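Local coordinates for erythrocyte membrane protein 1 (Plasmodium falciparum, PDB 6S8T) that is the DBLbeta domain of a PfEMP1 surface adhesin, through which malaria-infected erythrocytes bind the host receptor ICAM-1, at residues 32-36 and 233-237; 190-194 and 207-211; 195-200 and 386-390; 369-374 and 404-408. One frame throughout, in Å; residues are numbered along the deposited sequence.

Contact 1: residues 32-36 and 233-237; sequences SKRGL and DKYKG
A tyrosine hydroxyl serves here as acceptor for a backbone amide: Gly35 N donates to Tyr235 OH over 3.2 Å, with an N-H...O angle of 156°. Both segments are largely irregular. Residues 32-36 leave the end of helix 16-32 and turn at Arg34 (phi/psi -112/-131°) and Gly35 (-111/46°), while 233-237 lie in the loop that precedes helix 246-268. The two backbones are closest at Arg34 and Lys234, whose CA atoms are 5.4 Å apart. Asp233 closes an Asx turn, its OD1 taking the amide of Tyr235 (N to OD1 3.2 Å). From there the tyrosine, in the m rotamer with chi2 near -90°, carries its hydroxyl across to Gly35, and Arg34 CB packs 3.6 Å from Tyr235 OH. Lys234 points its CA-CB bond toward the opposite segment. The Lys234 side chain bends (m, m, t, p), so that Lys234 NZ reaches Arg34 O at 3.5 Å, a weak hydrogen bond, while the two CB atoms of Arg34 and Lys234 meet at 4.0 Å. Asp251 of helix 246-268 takes both polar ends: a salt bridge with Arg34 and a hydrogen bond with the Tyr235 hydroxyl. The contact thus joins two loops of the Duffy-binding-like fold beside that helix, and its chemistry implies that the tyrosine hydroxyl, shared between a main-chain amide and a carboxylate, is the better-formed polar link.

Contact 2: residues 190-194 and 207-211; sequences GDIIR and LQGHL
Two helices that follow one another in the chain, 172-194 and 202-221, meet near the C-terminal end of the first. Their local axes approach to 10.4 Å, and their N-to-C directions differ by 59°. The nearest CA pairs are Ile193 with Leu211 (7.4 Å) and Ile192 with Gln208 (7.8 Å). The apolar part is formed by two isoleucines and two leucines. Ile192 (m, t) sets CG2 3.9 Å from CD2 of Leu207 (t, p), and Ile193 (m, m) brings CD1 to 4.2 Å from CD1 of Leu211 (m, t), a methyl that also lies 3.6 Å from Ile192 O. Both leucines direct their CA-CB bonds toward the first helix. A single hydrogen bond spans the gap: Gln208, with chi1 and chi2 both m, donates from NE2 to Ile192 O at 3.0 Å, nearly straight at 173°, while its OE1 accepts from Arg249 of helix 246-268. A third group of bonds stays within 190-194, on the side facing away from the leucines. Arg194 NE reaches Gly190 O at 3.0 Å, and Arg194 NH2 forms a salt bridge with Asp191 OD1 at 2.8 Å; Asp191 is also paired with Arg296, and Arg194 lies in a cation-pi contact with Trp253. This is buried helix-helix packing in the Duffy-binding-like helical core, and the chemistry implies that Gln208 gives Ile192 O a further partner beside the Ile/Leu contacts, tying the second helix to the C-terminal turn of the first.

Contact 3: residues 195-200 and 386-390; sequences GRDLWE and RDYQQ
Arg386 supplies the main polar links between the loop 195-200 and the segment that leads into helix 388-402. Its side chain, extended through chi2 and then bent at chi3 (t, t, m), lets Arg386 NH2 form a short salt bridge with Glu200 OE1 at 2.5 Å, while Arg386 NH1 donates to Asp197 O at 2.9 Å, that oxygen lying near the guanidinium plane. Water 2 accepts from Arg386 NH1 at 3.1 Å and donates weakly to Trp199 O at 3.4 Å. Farther along, Arg196 NH2 and Gln390 NE2 stand 3.3 Å apart, both donors; water 1 reconciles them by accepting from each at 3.0 Å, and Arg196 has its salt bridge with Glu250. The backbones are nearest at Arg196 and Asp387, with CA atoms 6.8 Å apart. Packing centres on the Arg386 side chain: Leu198 (m, t) rests CD2 4.1 Å from Arg386 CB and 3.9 Å from Asp387 OD1, and Arg386 CD lies 4.0 Å from Gly195 O. Asp387, at the N-cap position, makes no capping bond with its side chain (chi1 p) and pairs with Arg294 instead. Within the loop, Asp197 OD2 accepts from Trp199 N at 3.1 Å, an Asx turn, and also pairs with Arg115. Gly195, at phi/psi 89/17°, is the C-prime residue where helix 172-194 ends. The arrangement is therefore a Schellman motif followed by an Asx turn, docked against the N-terminus of a later helix in the Duffy-binding-like fold.

Contact 4: residues 369-374 and 404-408; sequences YLQAKI and DTTLG
This is a largely polar, partly buried contact in the Duffy-binding-like fold, between the C-terminal end of the long helix 335-372 and the loop that follows helix 388-402, on which the long helix packs through Ala372 against Val392, Phe395 and Gln399. The CA atoms come closest at Lys373 and Thr405, 5.5 Å apart. Lys373 is the centre: its CA-CB bond points toward the loop, and the p, t, p, t side chain carries Lys373 NZ to a salt bridge with Asp404 OD1 at 2.7 Å and to a hydrogen bond with Thr406 O at 3.0 Å. One ammonium thus gathers a carboxylate and a loop carbonyl. Tyr369, one turn earlier on the helix, meets Phe395 edge-to-face. At the exposed margin Leu407, poorly ordered, sets CD1 3.6 Å from Ile374 CG1 and 3.7 Å from Lys373 CD. Lys373 O and Thr405 O are 3.7 Å apart, and water 3 joins them, donating to Lys373 O at 2.8 Å and to Thr405 O at 2.6 Å.

In the fold
Contact 2 is the buried member of the set, apolar side chains with one glutamine bond between helices; the other three are partly buried and lean on charged or polar groups. Contacts 2 and 3 share the end of helix 172-194: the loop of contact 3 follows directly on the first helix of contact 2, closed by the Schellman bond from Arg196 N to Asp191 O (2.8 Å). Contacts 3 and 4 both involve helix 388-402 or its flanks, touching where Tyr388 meets Gln371. Contact 1 joins two loops on the periphery, its centre about 34 Å from that of contact 4. Water bridges occur in contacts 3 and 4.

Contact 1: residues 32-36 and 233-237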
# COMPACT_ATOMS: atom_id res chain seq x y z
N SER A 32 -2.21 -0.01 26.51
CA SER A 32 -1.70 -0.15 27.87
C SER A 32 -2.83 -0.24 28.88
O SER A 32 -2.71 -0.95 29.89
CB SER A 32 -0.78 1.03 28.22
OG SER A 32 0.41 1.01 27.46
N LYS A 33 -3.93 0.47 28.64
CA LYS A 33 -5.07 0.40 29.55
C LYS A 33 -5.76 -0.96 29.50
O LYS A 33 -6.54 -1.27 30.41
CB LYS A 33 -6.08 1.50 29.21
CG LYS A 33 -5.53 2.91 29.34
CD LYS A 33 -6.54 3.95 28.87
CE LYS A 33 -5.95 5.35 28.93
NZ LYS A 33 -6.88 6.37 28.37
N ARG A 34 -5.49 -1.76 28.48
CA ARG A 34 -6.07 -3.09 28.33
C ARG A 34 -4.96 -4.12 28.51
O ARG A 34 -4.20 -4.02 29.47
CB ARG A 34 -6.83 -3.16 27.01
CG ARG A 34 -8.07 -2.28 26.98
CD ARG A 34 -8.67 -2.18 25.59
NE ARG A 34 -7.72 -1.64 24.62
CZ ARG A 34 -8.08 -0.97 23.53
NH1 ARG A 34 -7.15 -0.51 22.69
NH2 ARG A 34 -9.36 -0.76 23.27
N GLY A 35 -4.82 -5.11 27.62
CA GLY A 35 -3.86 -6.17 27.84
C GLY A 35 -2.69 -6.18 26.88
O GLY A 35 -2.31 -7.23 26.37
N LEU A 36 -2.09 -5.00 26.66
CA LEU A 36 -0.92 -4.92 25.78
C LEU A 36 0.22 -5.80 26.27
O LEU A 36 0.93 -6.42 25.47
CB LEU A 36 -0.46 -3.46 25.68
CG LEU A 36 0.89 -3.17 25.02
CD1 LEU A 36 0.83 -3.44 23.53
CD2 LEU A 36 1.31 -1.74 25.29
N ASP A 233 -12.23 -8.93 32.29
CA ASP A 233 -12.14 -9.01 30.83
C ASP A 233 -12.03 -7.59 30.29
O ASP A 233 -12.97 -6.80 30.40
CB ASP A 233 -13.36 -9.73 30.25
CG ASP A 233 -13.21 -10.03 28.76
OD1 ASP A 233 -12.12 -9.77 28.20
OD2 ASP A 233 -14.18 -10.53 28.16
N LYS A 234 -10.87 -7.26 29.72
CA LYS A 234 -10.62 -5.94 29.15
C LYS A 234 -11.23 -5.76 27.77
O LYS A 234 -11.09 -4.68 27.19
CB LYS A 234 -9.11 -5.68 29.07
CG LYS A 234 -8.38 -5.77 30.40
CD LYS A 234 -8.61 -4.53 31.25
CE LYS A 234 -7.73 -4.55 32.50
NZ LYS A 234 -6.28 -4.69 32.15
N TYR A 235 -11.90 -6.78 27.23
CA TYR A 235 -12.43 -6.75 25.87
C TYR A 235 -13.87 -7.25 25.82
O TYR A 235 -14.27 -7.95 24.89
CB TYR A 235 -11.55 -7.57 24.93
CG TYR A 235 -10.10 -7.11 24.90
CD1 TYR A 235 -9.68 -6.16 23.98
CD2 TYR A 235 -9.17 -7.64 25.78
CE1 TYR A 235 -8.36 -5.74 23.95
CE2 TYR A 235 -7.85 -7.23 25.75
CZ TYR A 235 -7.45 -6.28 24.84
OH TYR A 235 -6.14 -5.87 24.81
N LYS A 236 -14.67 -6.88 26.82
CA LYS A 236 -16.06 -7.31 26.86
C LYS A 236 -16.83 -6.77 25.66
O LYS A 236 -16.76 -5.58 25.35
CB LYS A 236 -16.72 -6.85 28.16
CG LYS A 236 -16.13 -7.46 29.42
CD LYS A 236 -16.85 -6.98 30.67
CE LYS A 236 -16.24 -7.60 31.92
NZ LYS A 236 -16.97 -7.20 33.16
N GLY A 237 -17.55 -7.66 24.98
CA GLY A 237 -18.32 -7.27 23.82
C GLY A 237 -17.50 -6.98 22.58
O GLY A 237 -18.01 -6.37 21.64

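Contact 2: residues 190-194 and 207-211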
# COMPACT_ATOMS: atom_id res chain seq x y z
N GLY A 190 -0.25 -5.35 8.44
CA GLY A 190 -0.91 -4.89 9.66
C GLY A 190 -2.39 -4.66 9.47
O GLY A 190 -3.19 -4.96 10.36
N ASP A 191 -2.79 -4.14 8.30
CA ASP A 191 -4.21 -3.93 8.04
C ASP A 191 -4.94 -5.25 7.81
O ASP A 191 -6.14 -5.34 8.09
CB ASP A 191 -4.39 -2.97 6.87
CG ASP A 191 -4.19 -1.52 7.27
OD1 ASP A 191 -4.00 -1.26 8.48
OD2 ASP A 191 -4.20 -0.63 6.38
N ILE A 192 -4.24 -6.27 7.30
CA ILE A 192 -4.87 -7.58 7.15
C ILE A 192 -5.14 -8.20 8.52
O ILE A 192 -6.22 -8.74 8.77
CB ILE A 192 -3.99 -8.51 6.29
CG1 ILE A 192 -3.91 -7.99 4.85
CG2 ILE A 192 -4.54 -9.93 6.30
CD1 ILE A 192 -3.08 -8.87 3.94
N ILE A 193 -4.16 -8.12 9.42
CA ILE A 193 -4.32 -8.70 10.76
C ILE A 193 -5.41 -7.96 11.54
O ILE A 193 -6.22 -8.59 12.23
CB ILE A 193 -2.97 -8.67 11.50
CG1 ILE A 193 -1.92 -9.48 10.73
CG2 ILE A 193 -3.13 -9.23 12.91
CD1 ILE A 193 -2.30 -10.92 10.51
N ARG A 194 -5.45 -6.64 11.44
CA ARG A 194 -6.43 -5.86 12.20
C ARG A 194 -7.81 -5.83 11.54
O ARG A 194 -8.78 -5.44 12.20
CB ARG A 194 -5.94 -4.43 12.41
CG ARG A 194 -4.78 -4.29 13.40
CD ARG A 194 -4.20 -2.87 13.40
NE ARG A 194 -3.61 -2.51 12.12
CZ ARG A 194 -2.84 -1.45 11.90
NH1 ARG A 194 -2.56 -0.61 12.89
NH2 ARG A 194 -2.35 -1.22 10.69
N LEU A 207 -9.15 -15.96 4.49
CA LEU A 207 -8.10 -15.54 5.40
C LEU A 207 -8.68 -14.83 6.62
O LEU A 207 -8.28 -15.10 7.76
CB LEU A 207 -7.10 -14.64 4.66
CG LEU A 207 -6.02 -13.90 5.45
CD1 LEU A 207 -5.32 -14.81 6.43
CD2 LEU A 207 -5.01 -13.30 4.48
N GLN A 208 -9.65 -13.93 6.41
CA GLN A 208 -10.26 -13.23 7.53
C GLN A 208 -11.04 -14.18 8.43
O GLN A 208 -11.14 -13.93 9.64
CB GLN A 208 -11.16 -12.11 7.03
CG GLN A 208 -10.41 -10.94 6.41
CD GLN A 208 -9.49 -10.27 7.41
OE1 GLN A 208 -9.81 -10.13 8.59
NE2 GLN A 208 -8.31 -9.85 6.93
N GLY A 209 -11.58 -15.26 7.87
CA GLY A 209 -12.32 -16.21 8.69
C GLY A 209 -11.43 -16.95 9.67
O GLY A 209 -11.84 -17.24 10.80
N HIS A 210 -10.20 -17.26 9.26
CA HIS A 210 -9.26 -17.91 10.16
C HIS A 210 -8.88 -17.00 11.32
O HIS A 210 -8.78 -17.46 12.46
CB HIS A 210 -8.01 -18.34 9.39
CG HIS A 210 -8.26 -19.37 8.34
ND1 HIS A 210 -9.37 -20.19 8.35
CD2 HIS A 210 -7.55 -19.71 7.23
CE1 HIS A 210 -9.33 -21.00 7.30
NE2 HIS A 210 -8.24 -20.73 6.61
N LEU A 211 -8.68 -15.71 11.05
CA LEU A 211 -8.28 -14.78 12.10
C LEU A 211 -9.40 -14.57 13.11
O LEU A 211 -9.14 -14.40 14.31
CB LEU A 211 -7.85 -13.45 11.49
CG LEU A 211 -6.64 -13.48 10.56
CD1 LEU A 211 -6.32 -12.08 10.04
CD2 LEU A 211 -5.43 -14.08 11.26

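Contact 3: residues 195-200 and 386-390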
# COMPACT_ATOMS: atom_id res chain seq x y z
N GLY A 195 -7.93 -6.24 10.28
CA GLY A 195 -9.21 -6.23 9.59
C GLY A 195 -9.55 -4.94 8.87
O GLY A 195 -10.72 -4.73 8.54
N ARG A 196 -8.57 -4.07 8.62
CA ARG A 196 -8.79 -2.82 7.91
C ARG A 196 -8.60 -2.93 6.40
O ARG A 196 -8.99 -2.01 5.67
CB ARG A 196 -7.85 -1.73 8.45
CG ARG A 196 -8.00 -1.46 9.95
CD ARG A 196 -6.91 -0.52 10.47
NE ARG A 196 -7.10 -0.22 11.89
CZ ARG A 196 -6.42 0.70 12.56
NH1 ARG A 196 -6.68 0.89 13.85
NH2 ARG A 196 -5.50 1.44 11.96
N ASP A 197 -8.02 -4.03 5.90
CA ASP A 197 -7.64 -4.12 4.49
C ASP A 197 -8.87 -4.07 3.58
O ASP A 197 -9.91 -4.66 3.88
CB ASP A 197 -6.85 -5.41 4.26
CG ASP A 197 -6.47 -5.61 2.80
OD1 ASP A 197 -5.50 -4.96 2.34
OD2 ASP A 197 -7.15 -6.40 2.11
N LEU A 198 -8.73 -3.39 2.44
CA LEU A 198 -9.86 -3.08 1.57
C LEU A 198 -10.07 -4.09 0.44
O LEU A 198 -11.08 -3.98 -0.26
CB LEU A 198 -9.69 -1.69 0.95
CG LEU A 198 -9.70 -0.52 1.93
CD1 LEU A 198 -9.33 0.76 1.22
CD2 LEU A 198 -11.07 -0.39 2.59
N TRP A 199 -9.17 -5.05 0.24
CA TRP A 199 -9.32 -5.99 -0.87
C TRP A 199 -10.30 -7.09 -0.48
O TRP A 199 -10.01 -7.90 0.41
CB TRP A 199 -7.97 -6.59 -1.27
CG TRP A 199 -8.03 -7.39 -2.54
CD1 TRP A 199 -8.99 -7.32 -3.51
CD2 TRP A 199 -7.10 -8.40 -2.98
NE1 TRP A 199 -8.71 -8.20 -4.52
CE2 TRP A 199 -7.56 -8.88 -4.22
CE3 TRP A 199 -5.93 -8.93 -2.44
CZ2 TRP A 199 -6.89 -9.87 -4.93
CZ3 TRP A 199 -5.26 -9.92 -3.15
CH2 TRP A 199 -5.74 -10.38 -4.38
N GLU A 200 -11.45 -7.13 -1.14
CA GLU A 200 -12.45 -8.16 -0.91
C GLU A 200 -12.36 -9.19 -2.03
O GLU A 200 -12.56 -8.86 -3.21
CB GLU A 200 -13.86 -7.57 -0.82
CG GLU A 200 -14.06 -6.73 0.43
CD GLU A 200 -15.46 -6.16 0.55
OE1 GLU A 200 -16.05 -6.23 1.65
OE2 GLU A 200 -15.98 -5.65 -0.47
N ARG A 386 -15.68 0.52 4.52
CA ARG A 386 -14.96 -0.18 5.58
C ARG A 386 -14.00 0.74 6.31
O ARG A 386 -13.72 0.53 7.50
CB ARG A 386 -14.22 -1.39 4.99
CG ARG A 386 -13.46 -2.23 6.01
CD ARG A 386 -12.90 -3.50 5.38
NE ARG A 386 -13.96 -4.36 4.87
CZ ARG A 386 -13.76 -5.48 4.18
NH1 ARG A 386 -12.52 -5.88 3.92
NH2 ARG A 386 -14.79 -6.20 3.76
N ASP A 387 -13.49 1.77 5.64
CA ASP A 387 -12.49 2.67 6.21
C ASP A 387 -13.04 4.06 6.51
O ASP A 387 -12.26 5.00 6.68
CB ASP A 387 -11.28 2.77 5.28
CG ASP A 387 -11.66 3.32 3.91
OD1 ASP A 387 -12.78 3.04 3.45
OD2 ASP A 387 -10.83 4.02 3.29
N TYR A 388 -14.36 4.22 6.56
CA TYR A 388 -14.93 5.55 6.73
C TYR A 388 -14.42 6.21 8.01
O TYR A 388 -13.91 7.34 7.97
CB TYR A 388 -16.46 5.49 6.73
CG TYR A 388 -17.11 6.85 6.85
CD1 TYR A 388 -17.20 7.70 5.76
CD2 TYR A 388 -17.62 7.28 8.07
CE1 TYR A 388 -17.79 8.94 5.87
CE2 TYR A 388 -18.21 8.53 8.19
CZ TYR A 388 -18.29 9.35 7.09
OH TYR A 388 -18.87 10.59 7.20
N GLN A 389 -14.54 5.52 9.14
CA GLN A 389 -14.14 6.10 10.42
C GLN A 389 -12.66 6.45 10.45
O GLN A 389 -12.28 7.52 10.93
CB GLN A 389 -14.47 5.13 11.57
CG GLN A 389 -15.96 4.87 11.76
CD GLN A 389 -16.70 6.09 12.25
OE1 GLN A 389 -17.46 6.72 11.50
NE2 GLN A 389 -16.50 6.44 13.52
N GLN A 390 -11.80 5.55 9.94
CA GLN A 390 -10.37 5.83 9.95
C GLN A 390 -10.03 7.01 9.05
O GLN A 390 -9.14 7.81 9.38
CB GLN A 390 -9.59 4.57 9.53
CG GLN A 390 -8.07 4.74 9.59
CD GLN A 390 -7.30 3.46 9.25
OE1 GLN A 390 -7.88 2.45 8.83
NE2 GLN A 390 -5.98 3.49 9.43
O HOH W 1 -4.03 1.27 9.34
O HOH W 2 -12.12 -8.81 2.91

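Contact 4: residues 369-374 and 404-408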
# COMPACT_ATOMS: atom_id res chain seq x y z
N TYR A 369 -12.89 14.31 2.54
CA TYR A 369 -12.31 15.49 3.18
C TYR A 369 -13.39 16.49 3.56
O TYR A 369 -13.33 17.10 4.64
CB TYR A 369 -11.29 16.13 2.25
CG TYR A 369 -10.43 17.19 2.90
CD1 TYR A 369 -9.24 16.84 3.53
CD2 TYR A 369 -10.80 18.53 2.87
CE1 TYR A 369 -8.44 17.81 4.13
CE2 TYR A 369 -10.01 19.50 3.46
CZ TYR A 369 -8.83 19.13 4.09
OH TYR A 369 -8.05 20.10 4.68
N LEU A 370 -14.40 16.67 2.70
CA LEU A 370 -15.47 17.62 2.99
C LEU A 370 -16.35 17.13 4.14
O LEU A 370 -16.79 17.93 4.97
CB LEU A 370 -16.32 17.85 1.74
CG LEU A 370 -15.63 18.52 0.55
CD1 LEU A 370 -16.58 18.57 -0.64
CD2 LEU A 370 -15.15 19.91 0.91
N GLN A 371 -16.61 15.82 4.20
CA GLN A 371 -17.44 15.30 5.27
C GLN A 371 -16.73 15.35 6.61
O GLN A 371 -17.38 15.46 7.66
CB GLN A 371 -17.88 13.87 4.95
CG GLN A 371 -18.81 13.78 3.76
CD GLN A 371 -19.37 12.39 3.55
OE1 GLN A 371 -20.11 12.14 2.61
NE2 GLN A 371 -19.01 11.48 4.45
N ALA A 372 -15.40 15.27 6.61
CA ALA A 372 -14.65 15.34 7.86
C ALA A 372 -14.82 16.69 8.54
O ALA A 372 -15.06 16.75 9.75
CB ALA A 372 -13.17 15.06 7.60
N LYS A 373 -14.71 17.77 7.79
CA LYS A 373 -14.76 19.09 8.40
C LYS A 373 -16.17 19.55 8.73
O LYS A 373 -16.34 20.65 9.27
CB LYS A 373 -14.07 20.13 7.51
CG LYS A 373 -14.73 20.32 6.16
CD LYS A 373 -14.21 21.57 5.47
CE LYS A 373 -12.72 21.49 5.23
NZ LYS A 373 -12.24 22.67 4.46
N ILE A 374 -17.18 18.74 8.44
CA ILE A 374 -18.57 19.10 8.65
C ILE A 374 -19.21 18.27 9.76
O ILE A 374 -19.98 18.79 10.57
CB ILE A 374 -19.37 18.98 7.34
CG1 ILE A 374 -19.18 20.24 6.49
CG2 ILE A 374 -20.84 18.72 7.61
CD1 ILE A 374 -20.03 20.26 5.25
N ASP A 404 -7.58 24.40 8.56
CA ASP A 404 -8.58 24.35 7.50
C ASP A 404 -9.79 23.57 8.01
O ASP A 404 -9.92 22.37 7.80
CB ASP A 404 -7.99 23.72 6.24
CG ASP A 404 -9.04 23.29 5.23
OD1 ASP A 404 -10.00 24.06 4.99
OD2 ASP A 404 -8.91 22.18 4.67
N THR A 405 -10.70 24.27 8.69
CA THR A 405 -11.83 23.64 9.33
C THR A 405 -13.19 24.14 8.86
O THR A 405 -14.22 23.66 9.35
CB THR A 405 -11.74 23.81 10.86
OG1 THR A 405 -11.76 25.20 11.19
CG2 THR A 405 -10.46 23.18 11.39
N THR A 406 -13.23 25.09 7.93
CA THR A 406 -14.49 25.64 7.43
C THR A 406 -14.58 25.48 5.92
O THR A 406 -13.59 25.20 5.24
CB THR A 406 -14.65 27.13 7.81
OG1 THR A 406 -13.57 27.88 7.24
CG2 THR A 406 -14.64 27.30 9.32
N LEU A 407 -15.80 25.65 5.40
CA LEU A 407 -16.04 25.59 3.96
C LEU A 407 -15.69 26.95 3.35
O LEU A 407 -16.44 27.92 3.51
CB LEU A 407 -17.49 25.22 3.66
CG LEU A 407 -17.83 23.74 3.52
CD1 LEU A 407 -17.53 22.98 4.80
CD2 LEU A 407 -19.29 23.57 3.14
N GLY A 408 -14.57 27.01 2.65
CA GLY A 408 -14.10 28.26 2.08
C GLY A 408 -12.60 28.42 2.20
O GLY A 408 -11.99 29.16 1.43
O HOH W 3 -14.38 21.62 10.96